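Exodeoxyribonuclease III (Methanosarcina mazei, PDB 5J8N) probably cleaves DNA at abasic sites and degrades double-stranded DNA from its 3' ends, as a magnesium-dependent nuclease of the AP/ExoA family. Local coordinates at residues V106-N114 and K125-Y135. The protein carries 3 engineered substitutions. Numbering follows the deposited sequence. Where two conformers were deposited one is given.
Sequences VLLNIYFPN and KMAFYDAFLDY
Phe-112 enters an aromatic cluster with Phe-128, Tyr-129 and Phe-132 of the helix. Its CZ stands over the centre of the Phe-132 ring, an edge-to-face pair with centroids 5.2 Å apart and planes at 89°. CG of Phe-112 lies anti to its carbonyl carbon (chi1 -71°), which swings the ring along the helix to pass between Phe-128 and Tyr-129. CD2 of Phe-112 comes close to the plane of the Tyr-129 ring at its rim, 3.4 Å from Tyr-129 CE1, while the Tyr-129 hydroxyl is hydrogen-bonded to Val-152 O and Thr-154 OG1.

Pro-113 makes a CH-pi contact with Phe-128, its CD 4.0 Å from the ring centroid and over one face. At the rim of that ring Ile-110 CG2 sits 3.7 Å from Phe-128 CE1. An alanine in place of Phe-128 would probably leave Pro-113 CD and Ile-110 CG2 without their aromatic partner and open a gap beside Phe-112.

These side chains fill the interface of a beta-alpha-beta unit in the DNase I-like fold, strand 106-111, helix 119-141 and strand 146-149, the two strands pairing in parallel; strand 106-111 and the helical segment 125-135 run antiparallel (174°). Apolar packing continues along the strand, methyl groups against rings: Ile-110 CD1 lies 3.5 Å from Phe-132 CD1, and Leu-108 CD1 lies at the edge of the Phe-132 ring and also touches Tyr-135 CE1.

Toward the predicted active-site end, the extended Lys-125 chain passes Pro-113 O, with CD at 3.2 Å; this buried carbonyl has no hydrogen-bonding partner. Lys-125 NZ instead forms a salt bridge with Glu-177 and is hydrogen-bonded to the backbone O of Asn-153, the predicted transition-state stabiliser, whose ND2 is hydrogen-bonded to Phe-112 O.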
# COMPACT_ATOMS: atom_id res chain seq x y z
N VAL A 106 -8.10 -1.51 -12.47
CA VAL A 106 -7.78 -0.23 -11.86
C VAL A 106 -6.86 -0.45 -10.65
O VAL A 106 -7.22 -1.27 -9.79
CB VAL A 106 -9.04 0.49 -11.40
CG1 VAL A 106 -8.73 1.77 -10.63
CG2 VAL A 106 -9.98 0.79 -12.62
N LEU A 107 -5.74 0.28 -10.56
CA LEU A 107 -4.85 0.18 -9.43
C LEU A 107 -4.90 1.43 -8.57
O LEU A 107 -4.70 2.55 -9.07
CB LEU A 107 -3.43 -0.01 -9.91
CG LEU A 107 -2.36 -0.06 -8.84
CD1 LEU A 107 -2.52 -1.27 -7.86
CD2 LEU A 107 -0.95 -0.16 -9.50
N LEU A 108 -5.19 1.24 -7.29
CA LEU A 108 -5.15 2.35 -6.32
C LEU A 108 -3.99 2.10 -5.38
O LEU A 108 -3.97 1.07 -4.69
CB LEU A 108 -6.47 2.44 -5.52
CG LEU A 108 -7.76 2.49 -6.38
CD1 LEU A 108 -8.97 2.60 -5.46
CD2 LEU A 108 -7.72 3.61 -7.44
N ASN A 109 -3.05 3.03 -5.35
CA ASN A 109 -1.87 2.96 -4.51
C ASN A 109 -2.03 3.96 -3.37
O ASN A 109 -2.17 5.16 -3.65
CB ASN A 109 -0.66 3.28 -5.38
CG ASN A 109 0.65 3.33 -4.59
OD1 ASN A 109 0.68 2.86 -3.46
ND2 ASN A 109 1.74 3.84 -5.20
N ILE A 110 -2.07 3.49 -2.14
CA ILE A 110 -2.49 4.35 -1.02
C ILE A 110 -1.59 4.26 0.21
O ILE A 110 -1.24 3.15 0.63
CB ILE A 110 -3.95 4.00 -0.59
CG1 ILE A 110 -4.87 3.97 -1.84
CG2 ILE A 110 -4.48 5.00 0.46
CD1 ILE A 110 -6.31 3.56 -1.51
N TYR A 111 -1.26 5.42 0.75
CA TYR A 111 -0.60 5.53 2.05
C TYR A 111 -1.67 6.00 3.03
O TYR A 111 -1.93 7.20 3.16
CB TYR A 111 0.59 6.53 1.97
CG TYR A 111 1.31 6.75 3.25
CD1 TYR A 111 1.60 5.70 4.10
CD2 TYR A 111 1.67 8.02 3.64
CE1 TYR A 111 2.23 5.90 5.34
CE2 TYR A 111 2.37 8.23 4.86
CZ TYR A 111 2.62 7.15 5.70
OH TYR A 111 3.27 7.33 6.91
N PHE A 112 -2.32 5.06 3.70
CA PHE A 112 -3.42 5.46 4.60
C PHE A 112 -2.83 6.16 5.83
O PHE A 112 -1.68 5.87 6.23
CB PHE A 112 -4.21 4.25 5.04
CG PHE A 112 -5.07 3.63 3.96
CD1 PHE A 112 -4.61 2.63 3.12
CD2 PHE A 112 -6.38 4.05 3.84
CE1 PHE A 112 -5.45 2.07 2.13
CE2 PHE A 112 -7.23 3.50 2.90
CZ PHE A 112 -6.76 2.47 2.04
N PRO A 113 -3.55 7.12 6.41
CA PRO A 113 -2.99 7.88 7.54
C PRO A 113 -2.67 7.04 8.78
O PRO A 113 -3.34 6.06 9.08
CB PRO A 113 -4.11 8.89 7.86
CG PRO A 113 -4.94 8.94 6.54
CD PRO A 113 -4.90 7.53 6.01
N ASN A 114 -1.62 7.48 9.45
CA ASN A 114 -1.36 6.95 10.75
C ASN A 114 -2.07 7.78 11.80
O ASN A 114 -2.04 9.01 11.76
CB ASN A 114 0.12 6.88 11.02
CG ASN A 114 0.41 6.18 12.29
OD1 ASN A 114 0.35 6.80 13.36
ND2 ASN A 114 0.67 4.85 12.21
N LYS A 125 -7.77 9.75 9.97
CA LYS A 125 -7.61 8.40 9.46
C LYS A 125 -8.97 7.71 9.20
O LYS A 125 -9.18 7.15 8.13
CB LYS A 125 -6.77 7.56 10.45
CG LYS A 125 -6.56 6.13 10.02
CD LYS A 125 -5.76 5.38 11.09
CE LYS A 125 -5.46 3.96 10.60
NZ LYS A 125 -4.76 3.18 11.67
N MET A 126 -9.87 7.78 10.18
CA MET A 126 -11.17 7.14 10.01
C MET A 126 -11.99 7.83 8.90
O MET A 126 -12.69 7.15 8.13
CB MET A 126 -11.92 7.13 11.32
CG MET A 126 -11.24 6.34 12.44
SD MET A 126 -10.89 4.61 12.04
CE MET A 126 -12.54 3.97 11.84
N ALA A 127 -11.89 9.15 8.80
CA ALA A 127 -12.59 9.87 7.73
C ALA A 127 -12.00 9.49 6.35
O ALA A 127 -12.71 9.34 5.34
CB ALA A 127 -12.48 11.36 7.97
N PHE A 128 -10.68 9.34 6.27
CA PHE A 128 -10.02 8.90 5.04
C PHE A 128 -10.51 7.52 4.67
O PHE A 128 -10.82 7.26 3.50
CB PHE A 128 -8.48 8.95 5.22
CG PHE A 128 -7.73 8.72 3.94
CD1 PHE A 128 -7.59 7.46 3.45
CD2 PHE A 128 -7.10 9.79 3.29
CE1 PHE A 128 -6.89 7.20 2.27
CE2 PHE A 128 -6.39 9.54 2.11
CZ PHE A 128 -6.29 8.24 1.60
N TYR A 129 -10.58 6.60 5.64
CA TYR A 129 -11.07 5.24 5.38
C TYR A 129 -12.50 5.35 4.78
O TYR A 129 -12.80 4.63 3.81
CB TYR A 129 -11.14 4.47 6.70
CG TYR A 129 -9.87 3.81 7.16
CD1 TYR A 129 -8.76 3.58 6.31
CD2 TYR A 129 -9.82 3.32 8.46
CE1 TYR A 129 -7.61 2.87 6.78
CE2 TYR A 129 -8.70 2.61 8.92
CZ TYR A 129 -7.61 2.40 8.08
OH TYR A 129 -6.53 1.70 8.56
N ASP A 130 -13.37 6.18 5.35
CA ASP A 130 -14.75 6.28 4.86
C ASP A 130 -14.78 6.77 3.42
O ASP A 130 -15.51 6.25 2.58
CB ASP A 130 -15.54 7.24 5.74
CG ASP A 130 -15.88 6.65 7.10
OD1 ASP A 130 -15.89 5.41 7.22
OD2 ASP A 130 -16.18 7.45 8.04
N ALA A 131 -13.97 7.80 3.12
CA ALA A 131 -13.94 8.36 1.77
C ALA A 131 -13.39 7.34 0.80
O ALA A 131 -13.90 7.21 -0.29
CB ALA A 131 -13.11 9.64 1.72
N PHE A 132 -12.31 6.65 1.16
CA PHE A 132 -11.81 5.62 0.32
C PHE A 132 -12.83 4.52 0.04
O PHE A 132 -12.96 4.09 -1.13
CB PHE A 132 -10.54 5.01 0.96
CG PHE A 132 -10.25 3.60 0.43
CD1 PHE A 132 -9.76 3.45 -0.84
CD2 PHE A 132 -10.58 2.46 1.17
CE1 PHE A 132 -9.53 2.15 -1.38
CE2 PHE A 132 -10.40 1.19 0.62
CZ PHE A 132 -9.92 1.05 -0.65
N LEU A 133 -13.55 4.07 1.06
CA LEU A 133 -14.50 2.98 0.83
C LEU A 133 -15.58 3.44 -0.14
O LEU A 133 -15.94 2.70 -1.07
CB LEU A 133 -15.09 2.52 2.16
CG LEU A 133 -16.07 1.35 2.00
CD1 LEU A 133 -15.45 0.23 1.19
CD2 LEU A 133 -16.49 0.91 3.40
N ASP A 134 -16.03 4.67 -0.00
CA ASP A 134 -17.06 5.13 -0.93
C ASP A 134 -16.52 5.25 -2.34
O ASP A 134 -17.22 4.92 -3.32
CB ASP A 134 -17.65 6.48 -0.47
CG ASP A 134 -18.55 6.35 0.76
OD1 ASP A 134 -18.95 5.24 1.13
OD2 ASP A 134 -18.83 7.37 1.39
N TYR A 135 -15.30 5.72 -2.48
CA TYR A 135 -14.64 5.84 -3.76
C TYR A 135 -14.49 4.48 -4.43
O TYR A 135 -14.86 4.34 -5.61
CB TYR A 135 -13.28 6.51 -3.58
CG TYR A 135 -12.53 6.76 -4.83
CD1 TYR A 135 -11.82 5.74 -5.44
CD2 TYR A 135 -12.55 8.03 -5.42
CE1 TYR A 135 -11.10 5.99 -6.62
CE2 TYR A 135 -11.84 8.27 -6.59
CZ TYR A 135 -11.10 7.24 -7.17
OH TYR A 135 -10.40 7.51 -8.33